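Local structure of endoglucanase EG-II (Hypocrea jecorina, 3QR3) at residues T36-N39 against N40-D43; T167-N171 against A172-S176; D225-G228 against T229-E232. The protein hydrolyses internal beta-1,4-glucosidic bonds of cellulose, acting as an endoglucanase of glycosyl hydrolase family 5. One frame throughout, in Å; residues are numbered along the deposited sequence.

Contact 1: T36-N39 against N40-D43; sequences TGSN and NYPD. With SO4 (sulfate ion), chain H.
Ser-38 and Asn-40, two residues apart, join their side chains across a turn in the loop that carries the chain from strand 5-11 to helix 44-55 of the TIM barrel, an irregular surface segment in neither helix nor strand. Asn-40 comes first. Its CG lies between the backbone N and the carbonyl carbon (chi1 57°), which folds the amide back towards Ser-38, and Ser-38 OG donates to Asn-40 OD1 over 2.7 Å. The hydroxyl reaches this oxygen from above the carbonyl plane, 54° out of it. The other end of the same amide is also engaged: Asn-40 ND2 donates to O4 of a sulfate ion, probably from the crystallisation liquor, at 2.8 Å, so in this crystal the amide is held at both its oxygen and its nitrogen. Tyr-41 follows and runs at about a right angle to the side chain of Thr-36. The methyl CG2 of Thr-36 meets the phenol end obliquely, 3.4 Å from Tyr-41 OH and 3.5 Å from its CZ, while Ser-38 OG lies 3.8 Å from Tyr-41 CD1. The rings of Tyr-29 and Phe-35 also pack against this tyrosine, and its backbone bonds to that of Lys-33. After Pro-42, Asp-43 closes the loop as the N-cap of helix 44-55, where its OD1 accepts a hydrogen bond from Gly-46 N.

Contact 2: T167-N171 against A172-S176; sequences TAIRN and AGATS
Ile-169 and Ala-174 meet at the C-terminal end of helix 155-171, where a Schellman motif turns the chain towards strand 179-182. Its two backbone bonds are the classic pair: Ala-174 N donates to Ile-169 O at 3.2 Å, and inside that loop Gly-173 N donates to Arg-170 O at 3.0 Å. Gly-173 takes a positive phi of 105°, which reverses the chain. Beyond it, Ala-174 forms the centre of an inverse gamma turn.

The apolar part joins the two residues that the longer backbone bond already pairs, with Ile-169 CG2 resting 3.7 Å from Ala-174 CB. Ala-133 of helix 122-136 and Phe-144 of strand 142-145 pack against both.

The polar side-chain bond belongs to Arg-170. Its chain bends at chi2 (-54°), bringing the guanidinium round to the outgoing backbone, where NH1 donates to Ala-174 O at 2.8 Å with an angle of 162°. That oxygen lies almost in the guanidinium plane, whereas Thr-175 O sits over one face. NH1 also bonds to Gln-177 O.

NH1 of a buried arginine is thus given two carbonyl partners in the chain that follows its own helix, tying the turn to the helix by side chain as well as by backbone.

Contact 3: D225-G228 against T229-E232; sequences DNSG and THAE. With SO4 (sulfate ion), chain F.
His-230 turns the CE1 corner of its imidazole towards the carboxylate of Asp-225 in the loop between strand 214-219 of the TIM barrel and helix 238-251. The two side chains cross at about a right angle, with carboxylate and ring planes 54° apart. Asp-225 CG lies in the plane of the ring at its edge, and CE1 is 3.3 Å from OD1 and 3.4 Å from OD2, so this corner faces both oxygens. ND1 hydrogen-bonds to OD2 of Asp-223, a residue that also accepts from the backbone N of Gly-228 and Thr-229. Over one face of the imidazole, offset toward its rim, stands Thr-229 OG1, 3.3 Å above the plane.

Ser-227 links the two halves. Its OG lies between the backbone N and the carbonyl carbon (chi1 68°), a rotation that sets it between partners on either segment. It donates to Asp-225 OD1 at 2.7 Å, on the syn side but out of the carboxylate plane, and accepts from Thr-229 OG1 at 2.6 Å. OG is also hydrogen-bonded to Asp-223 OD2, so two carboxylates converge on one hydroxyl. Thr-229 N also donates to Ser-227 OG, over 3.3 Å.

Beyond the histidine two successive backbone amides meet a sulfate ion, probably from the crystallisation liquor. Ala-231 N donates to sulfate O3 at 2.9 Å. Glu-232 N donates to sulfate O2 at 2.8 Å, with an angle of 164°.

Overall arrangement
The three contacts illustrate how a TIM barrel places local structure at both ends of its strands. Contacts 1 and 3 occupy loops that follow strands 5-11 and 214-219, the end of the barrel at which family 5 enzymes carry their active site. Contact 2 lies in a helix-to-strand connection, the kind found at the other end. Its centre is 37 Å from that of contact 3, across the centre of the chain, and 35 Å from that of contact 1. Contacts 1 and 3 come nearest, about 19 Å between closest atoms. Each binds a sulfate, probably from the crystallisation liquor, and a magnesium ion lies about 8 Å from the Asp-225 side chain.

Contact 1: T36-N39 against N40-D43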
ATOM      1  N   THR A  36     -16.927  10.060  13.846  1.00 22.06           N
ATOM      2  CA  THR A  36     -18.369  10.255  13.945  1.00 25.31           C
ATOM      3  C   THR A  36     -18.806  11.206  15.054  1.00 33.17           C
ATOM      4  O   THR A  36     -19.991  11.525  15.157  1.00 33.19           O
ATOM      5  CB  THR A  36     -19.103   8.939  14.207  1.00 30.01           C
ATOM      6  OG1 THR A  36     -18.774   8.478  15.519  1.00 20.78           O
ATOM      7  CG2 THR A  36     -18.719   7.880  13.178  1.00 28.54           C
ATOM      8  N   GLY A  37     -17.875  11.647  15.893  1.00 30.90           N
ATOM      9  CA  GLY A  37     -18.254  12.460  17.036  1.00 32.20           C
ATOM     10  C   GLY A  37     -18.297  11.651  18.325  1.00 30.35           C
ATOM     11  O   GLY A  37     -18.360  12.217  19.412  1.00 29.33           O
ATOM     12  N   SER A  38     -18.264  10.326  18.207  1.00 23.94           N
ATOM     13  CA  SER A  38     -18.168   9.459  19.383  1.00 27.90           C
ATOM     14  C   SER A  38     -16.784   9.583  20.014  1.00 26.66           C
ATOM     15  O   SER A  38     -16.583   9.245  21.185  1.00 23.40           O
ATOM     16  CB  SER A  38     -18.427   8.000  18.990  1.00 25.76           C
ATOM     17  OG  SER A  38     -17.341   7.481  18.227  1.00 22.37           O
ATOM     18  N   ASN A  39     -15.826  10.058  19.218  1.00 25.20           N
ATOM     19  CA  ASN A  39     -14.432  10.183  19.652  1.00 17.89           C
ATOM     20  C   ASN A  39     -13.823   8.883  20.162  1.00 21.74           C
ATOM     21  O   ASN A  39     -12.938   8.900  21.022  1.00 19.49           O
ATOM     22  CB  ASN A  39     -14.257  11.276  20.713  1.00 29.18           C
ATOM     23  CG  ASN A  39     -12.804  11.730  20.844  1.00 38.93           C
ATOM     24  OD1 ASN A  39     -12.136  11.973  19.846  1.00 32.38           O
ATOM     25  ND2 ASN A  39     -12.313  11.836  22.077  1.00 45.06           N
ATOM     26  N   ASN A  40     -14.284   7.752  19.638  1.00 19.90           N
ATOM     27  CA  ASN A  40     -13.681   6.485  20.033  1.00 20.57           C
ATOM     28  C   ASN A  40     -13.541   5.499  18.881  1.00 21.55           C
ATOM     29  O   ASN A  40     -13.525   4.284  19.092  1.00 19.50           O
ATOM     30  CB  ASN A  40     -14.409   5.856  21.228  1.00 18.11           C
ATOM     31  CG  ASN A  40     -15.876   5.635  20.957  1.00 22.37           C
ATOM     32  OD1 ASN A  40     -16.287   5.489  19.802  1.00 20.38           O
ATOM     33  ND2 ASN A  40     -16.682   5.608  22.022  1.00 22.50           N
ATOM     34  N   TYR A  41     -13.438   6.016  17.659  1.00 18.23           N
ATOM     35  CA  TYR A  41     -12.956   5.188  16.563  1.00 19.53           C
ATOM     36  C   TYR A  41     -11.449   5.007  16.778  1.00 18.15           C
ATOM     37  O   TYR A  41     -10.851   5.721  17.582  1.00 17.06           O
ATOM     38  CB  TYR A  41     -13.270   5.819  15.195  1.00 13.66           C
ATOM     39  CG  TYR A  41     -14.636   5.453  14.622  1.00 16.92           C
ATOM     40  CD1 TYR A  41     -15.781   5.454  15.419  1.00 15.48           C
ATOM     41  CD2 TYR A  41     -14.776   5.118  13.283  1.00 19.67           C
ATOM     42  CE1 TYR A  41     -17.030   5.123  14.886  1.00 18.60           C
ATOM     43  CE2 TYR A  41     -16.019   4.788  12.741  1.00 19.28           C
ATOM     44  CZ  TYR A  41     -17.140   4.792  13.552  1.00 18.86           C
ATOM     45  OH  TYR A  41     -18.365   4.468  13.012  1.00 18.69           O
ATOM     46  N   PRO A  42     -10.830   4.043  16.078  1.00 21.20           N
ATOM     47  CA  PRO A  42      -9.391   3.805  16.259  1.00 18.44           C
ATOM     48  C   PRO A  42      -8.566   5.057  15.949  1.00 20.77           C
ATOM     49  O   PRO A  42      -8.932   5.827  15.056  1.00 18.91           O
ATOM     50  CB  PRO A  42      -9.103   2.682  15.261  1.00 20.63           C
ATOM     51  CG  PRO A  42     -10.420   1.947  15.185  1.00 20.31           C
ATOM     52  CD  PRO A  42     -11.435   3.048  15.180  1.00 17.39           C
ATOM     53  N   ASP A  43      -7.480   5.249  16.695  1.00 15.67           N
ATOM     54  CA  ASP A  43      -6.708   6.483  16.654  1.00 20.16           C
ATOM     55  C   ASP A  43      -5.509   6.351  15.710  1.00 19.47           C
ATOM     56  O   ASP A  43      -4.362   6.264  16.143  1.00 18.53           O
ATOM     57  CB  ASP A  43      -6.246   6.849  18.069  1.00 21.16           C
ATOM     58  CG  ASP A  43      -5.579   8.212  18.141  1.00 24.82           C
ATOM     59  OD1 ASP A  43      -5.575   8.935  17.132  1.00 21.09           O
ATOM     60  OD2 ASP A  43      -5.054   8.567  19.216  1.00 30.58           O
TER
HETATM   61  S   SO4 H 345     -17.226   6.923  25.468  0.23 29.87           S
HETATM   62  O1  SO4 H 345     -18.533   6.788  24.822  1.00 32.56           O
HETATM   63  O2  SO4 H 345     -17.060   8.291  25.947  0.73 45.73           O
HETATM   64  O3  SO4 H 345     -17.134   5.987  26.587  0.64 49.00           O
HETATM   65  O4  SO4 H 345     -16.148   6.632  24.529  1.00 41.93           O

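Contact 2: T167-N171 against A172-S176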
ATOM      1  N   THR A 167      -0.447   8.637 -16.896  1.00 18.44           N
ATOM      2  CA  THR A 167      -0.587   9.819 -17.736  1.00 24.86           C
ATOM      3  C   THR A 167      -1.557  10.816 -17.111  1.00 17.70           C
ATOM      4  O   THR A 167      -1.301  12.021 -17.097  1.00 19.28           O
ATOM      5  CB  THR A 167      -1.050   9.452 -19.151  1.00 24.38           C
ATOM      6  OG1 THR A 167      -0.144   8.489 -19.699  1.00 18.59           O
ATOM      7  CG2 THR A 167      -1.092  10.695 -20.051  1.00 23.12           C
ATOM      8  N   ALA A 168      -2.662  10.310 -16.574  1.00 19.60           N
ATOM      9  CA  ALA A 168      -3.650  11.188 -15.954  1.00 25.79           C
ATOM     10  C   ALA A 168      -3.078  11.901 -14.735  1.00 21.55           C
ATOM     11  O   ALA A 168      -3.336  13.086 -14.514  1.00 20.17           O
ATOM     12  CB  ALA A 168      -4.902  10.417 -15.582  1.00 20.17           C
ATOM     13  N   ILE A 169      -2.301  11.174 -13.943  1.00 16.72           N
ATOM     14  CA  ILE A 169      -1.771  11.733 -12.709  1.00 19.15           C
ATOM     15  C   ILE A 169      -0.792  12.866 -13.032  1.00 19.34           C
ATOM     16  O   ILE A 169      -0.840  13.927 -12.422  1.00 21.47           O
ATOM     17  CB  ILE A 169      -1.064  10.649 -11.876  1.00 17.56           C
ATOM     18  CG1 ILE A 169      -2.090   9.635 -11.358  1.00 20.38           C
ATOM     19  CG2 ILE A 169      -0.265  11.275 -10.744  1.00 16.79           C
ATOM     20  CD1 ILE A 169      -1.481   8.486 -10.591  1.00 16.49           C
ATOM     21  N   ARG A 170       0.083  12.631 -14.003  1.00 16.84           N
ATOM     22  CA  ARG A 170       1.076  13.623 -14.399  1.00 20.97           C
ATOM     23  C   ARG A 170       0.429  14.849 -15.055  1.00 22.79           C
ATOM     24  O   ARG A 170       0.798  15.988 -14.757  1.00 21.84           O
ATOM     25  CB  ARG A 170       2.116  12.999 -15.342  1.00 19.29           C
ATOM     26  CG  ARG A 170       2.977  11.892 -14.722  1.00 17.77           C
ATOM     27  CD  ARG A 170       3.675  12.335 -13.431  1.00 18.68           C
ATOM     28  NE  ARG A 170       4.641  11.334 -12.972  1.00 19.99           N
ATOM     29  CZ  ARG A 170       5.057  11.190 -11.716  1.00 21.84           C
ATOM     30  NH1 ARG A 170       4.586  11.966 -10.747  1.00 20.50           N
ATOM     31  NH2 ARG A 170       5.936  10.250 -11.421  1.00 20.98           N
ATOM     32  N   ASN A 171      -0.525  14.606 -15.955  1.00 19.16           N
ATOM     33  CA  ASN A 171      -1.245  15.681 -16.631  1.00 25.70           C
ATOM     34  C   ASN A 171      -2.073  16.545 -15.684  1.00 25.76           C
ATOM     35  O   ASN A 171      -2.384  17.690 -16.004  1.00 21.97           O
ATOM     36  CB  ASN A 171      -2.155  15.121 -17.733  1.00 23.63           C
ATOM     37  CG  ASN A 171      -1.377  14.653 -18.963  1.00 28.80           C
ATOM     38  OD1 ASN A 171      -0.174  14.866 -19.079  1.00 25.75           O
ATOM     39  ND2 ASN A 171      -2.075  14.008 -19.882  1.00 36.29           N
ATOM     40  N   ALA A 172      -2.430  15.999 -14.524  1.00 19.60           N
ATOM     41  CA  ALA A 172      -3.192  16.760 -13.532  1.00 20.26           C
ATOM     42  C   ALA A 172      -2.289  17.661 -12.696  1.00 28.14           C
ATOM     43  O   ALA A 172      -2.766  18.407 -11.842  1.00 27.09           O
ATOM     44  CB  ALA A 172      -3.967  15.822 -12.633  1.00 20.80           C
ATOM     45  N   GLY A 173      -0.984  17.578 -12.926  1.00 21.51           N
ATOM     46  CA  GLY A 173      -0.044  18.430 -12.212  1.00 20.47           C
ATOM     47  C   GLY A 173       0.758  17.730 -11.127  1.00 19.94           C
ATOM     48  O   GLY A 173       1.646  18.335 -10.524  1.00 22.74           O
ATOM     49  N   ALA A 174       0.459  16.457 -10.867  1.00 23.63           N
ATOM     50  CA  ALA A 174       1.219  15.707  -9.861  1.00 18.83           C
ATOM     51  C   ALA A 174       2.486  15.130 -10.479  1.00 24.53           C
ATOM     52  O   ALA A 174       2.570  13.934 -10.774  1.00 21.34           O
ATOM     53  CB  ALA A 174       0.360  14.601  -9.223  1.00 20.38           C
ATOM     54  N   THR A 175       3.476  15.993 -10.664  1.00 21.51           N
ATOM     55  CA  THR A 175       4.642  15.649 -11.459  1.00 26.98           C
ATOM     56  C   THR A 175       5.842  15.252 -10.613  1.00 22.76           C
ATOM     57  O   THR A 175       6.798  14.686 -11.137  1.00 23.16           O
ATOM     58  CB  THR A 175       5.050  16.819 -12.378  1.00 25.49           C
ATOM     59  OG1 THR A 175       5.315  17.978 -11.581  1.00 29.95           O
ATOM     60  CG2 THR A 175       3.934  17.130 -13.358  1.00 22.90           C
ATOM     61  N   SER A 176       5.793  15.540  -9.315  1.00 18.42           N
ATOM     62  CA  SER A 176       6.941  15.271  -8.449  1.00 22.38           C
ATOM     63  C   SER A 176       6.824  13.944  -7.694  1.00 27.63           C
ATOM     64  O   SER A 176       7.808  13.446  -7.164  1.00 22.17           O
ATOM     65  CB  SER A 176       7.116  16.410  -7.439  1.00 27.64           C
ATOM     66  OG  SER A 176       6.068  16.396  -6.476  1.00 26.58           O
TER

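Contact 3: D225-G228 against T229-E232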
ATOM      1  N   ASP A 225       1.044 -20.378   2.455  1.00 29.44           N
ATOM      2  CA  ASP A 225       0.361 -20.139   1.179  1.00 24.67           C
ATOM      3  C   ASP A 225       0.402 -18.676   0.723  1.00 27.91           C
ATOM      4  O   ASP A 225      -0.393 -18.262  -0.120  1.00 25.61           O
ATOM      5  CB  ASP A 225      -1.090 -20.607   1.255  1.00 33.65           C
ATOM      6  CG  ASP A 225      -1.879 -19.872   2.316  1.00 32.81           C
ATOM      7  OD1 ASP A 225      -1.276 -19.055   3.045  1.00 31.30           O
ATOM      8  OD2 ASP A 225      -3.101 -20.116   2.426  1.00 36.70           O
ATOM      9  N   ASN A 226       1.322 -17.896   1.282  1.00 25.83           N
ATOM     10  CA  ASN A 226       1.494 -16.503   0.868  1.00 18.10           C
ATOM     11  C   ASN A 226       0.220 -15.672   0.960  1.00 24.39           C
ATOM     12  O   ASN A 226      -0.018 -14.806   0.125  1.00 25.98           O
ATOM     13  CB  ASN A 226       2.057 -16.436  -0.555  1.00 19.83           C
ATOM     14  CG  ASN A 226       2.522 -15.042  -0.929  1.00 23.32           C
ATOM     15  OD1 ASN A 226       3.203 -14.369  -0.147  1.00 21.58           O
ATOM     16  ND2 ASN A 226       2.163 -14.600  -2.125  1.00 24.40           N
ATOM     17  N   SER A 227      -0.596 -15.942   1.977  1.00 23.47           N
ATOM     18  CA  SER A 227      -1.896 -15.296   2.117  1.00 24.44           C
ATOM     19  C   SER A 227      -1.928 -14.296   3.273  1.00 23.63           C
ATOM     20  O   SER A 227      -2.838 -13.480   3.376  1.00 24.18           O
ATOM     21  CB  SER A 227      -2.983 -16.353   2.344  1.00 27.90           C
ATOM     22  OG  SER A 227      -2.829 -16.971   3.619  1.00 29.77           O
ATOM     23  N   GLY A 228      -0.944 -14.382   4.161  1.00 21.65           N
ATOM     24  CA  GLY A 228      -0.955 -13.568   5.366  1.00 22.02           C
ATOM     25  C   GLY A 228      -2.134 -13.846   6.292  1.00 23.55           C
ATOM     26  O   GLY A 228      -2.568 -12.956   7.027  1.00 21.56           O
ATOM     27  N   THR A 229      -2.653 -15.073   6.266  1.00 19.90           N
ATOM     28  CA  THR A 229      -3.799 -15.430   7.109  1.00 25.03           C
ATOM     29  C   THR A 229      -3.435 -16.359   8.269  1.00 29.68           C
ATOM     30  O   THR A 229      -4.270 -16.638   9.119  1.00 24.77           O
ATOM     31  CB  THR A 229      -4.949 -16.091   6.301  1.00 25.90           C
ATOM     32  OG1 THR A 229      -4.458 -17.251   5.624  1.00 28.88           O
ATOM     33  CG2 THR A 229      -5.535 -15.120   5.283  1.00 23.72           C
ATOM     34  N   HIS A 230      -2.198 -16.843   8.298  1.00 26.40           N
ATOM     35  CA  HIS A 230      -1.748 -17.705   9.385  1.00 27.88           C
ATOM     36  C   HIS A 230      -0.758 -16.954  10.253  1.00 26.32           C
ATOM     37  O   HIS A 230      -0.016 -16.103   9.764  1.00 24.53           O
ATOM     38  CB  HIS A 230      -1.082 -18.971   8.847  1.00 28.08           C
ATOM     39  CG  HIS A 230      -1.892 -19.679   7.809  1.00 35.18           C
ATOM     40  ND1 HIS A 230      -1.784 -19.395   6.463  1.00 35.99           N
ATOM     41  CD2 HIS A 230      -2.830 -20.647   7.918  1.00 37.90           C
ATOM     42  CE1 HIS A 230      -2.625 -20.160   5.788  1.00 43.80           C
ATOM     43  NE2 HIS A 230      -3.270 -20.930   6.647  1.00 45.29           N
ATOM     44  N   ALA A 231      -0.753 -17.278  11.540  1.00 18.94           N
ATOM     45  CA  ALA A 231       0.174 -16.675  12.487  1.00 27.53           C
ATOM     46  C   ALA A 231       1.618 -17.068  12.194  1.00 29.03           C
ATOM     47  O   ALA A 231       2.509 -16.222  12.221  1.00 27.54           O
ATOM     48  CB  ALA A 231      -0.202 -17.062  13.927  1.00 23.35           C
ATOM     49  N   GLU A 232       1.843 -18.345  11.891  1.00 22.08           N
ATOM     50  CA  GLU A 232       3.206 -18.864  11.779  1.00 21.58           C
ATOM     51  C   GLU A 232       3.855 -18.493  10.447  1.00 26.42           C
ATOM     52  O   GLU A 232       3.182 -18.433   9.422  1.00 28.88           O
ATOM     53  CB  GLU A 232       3.227 -20.385  11.976  1.00 23.11           C
ATOM     54  CG  GLU A 232       2.725 -20.840  13.353  1.00 35.51           C
ATOM     55  CD  GLU A 232       3.610 -20.355  14.503  1.00 32.33           C
ATOM     56  OE1 GLU A 232       4.843 -20.248  14.317  1.00 32.89           O
ATOM     57  OE2 GLU A 232       3.075 -20.090  15.598  1.00 36.99           O
TER
HETATM   58  S   SO4 F 343      -1.472 -20.650  12.452  0.46 27.63           S
HETATM   59  O1  SO4 F 343      -2.072 -21.764  11.719  0.87 46.59           O
HETATM   60  O2  SO4 F 343      -0.182 -20.345  11.849  1.00 36.46           O
HETATM   61  O3  SO4 F 343      -2.360 -19.486  12.378  0.78 32.51           O
HETATM   62  O4  SO4 F 343      -1.272 -21.014  13.851  0.72 35.56           O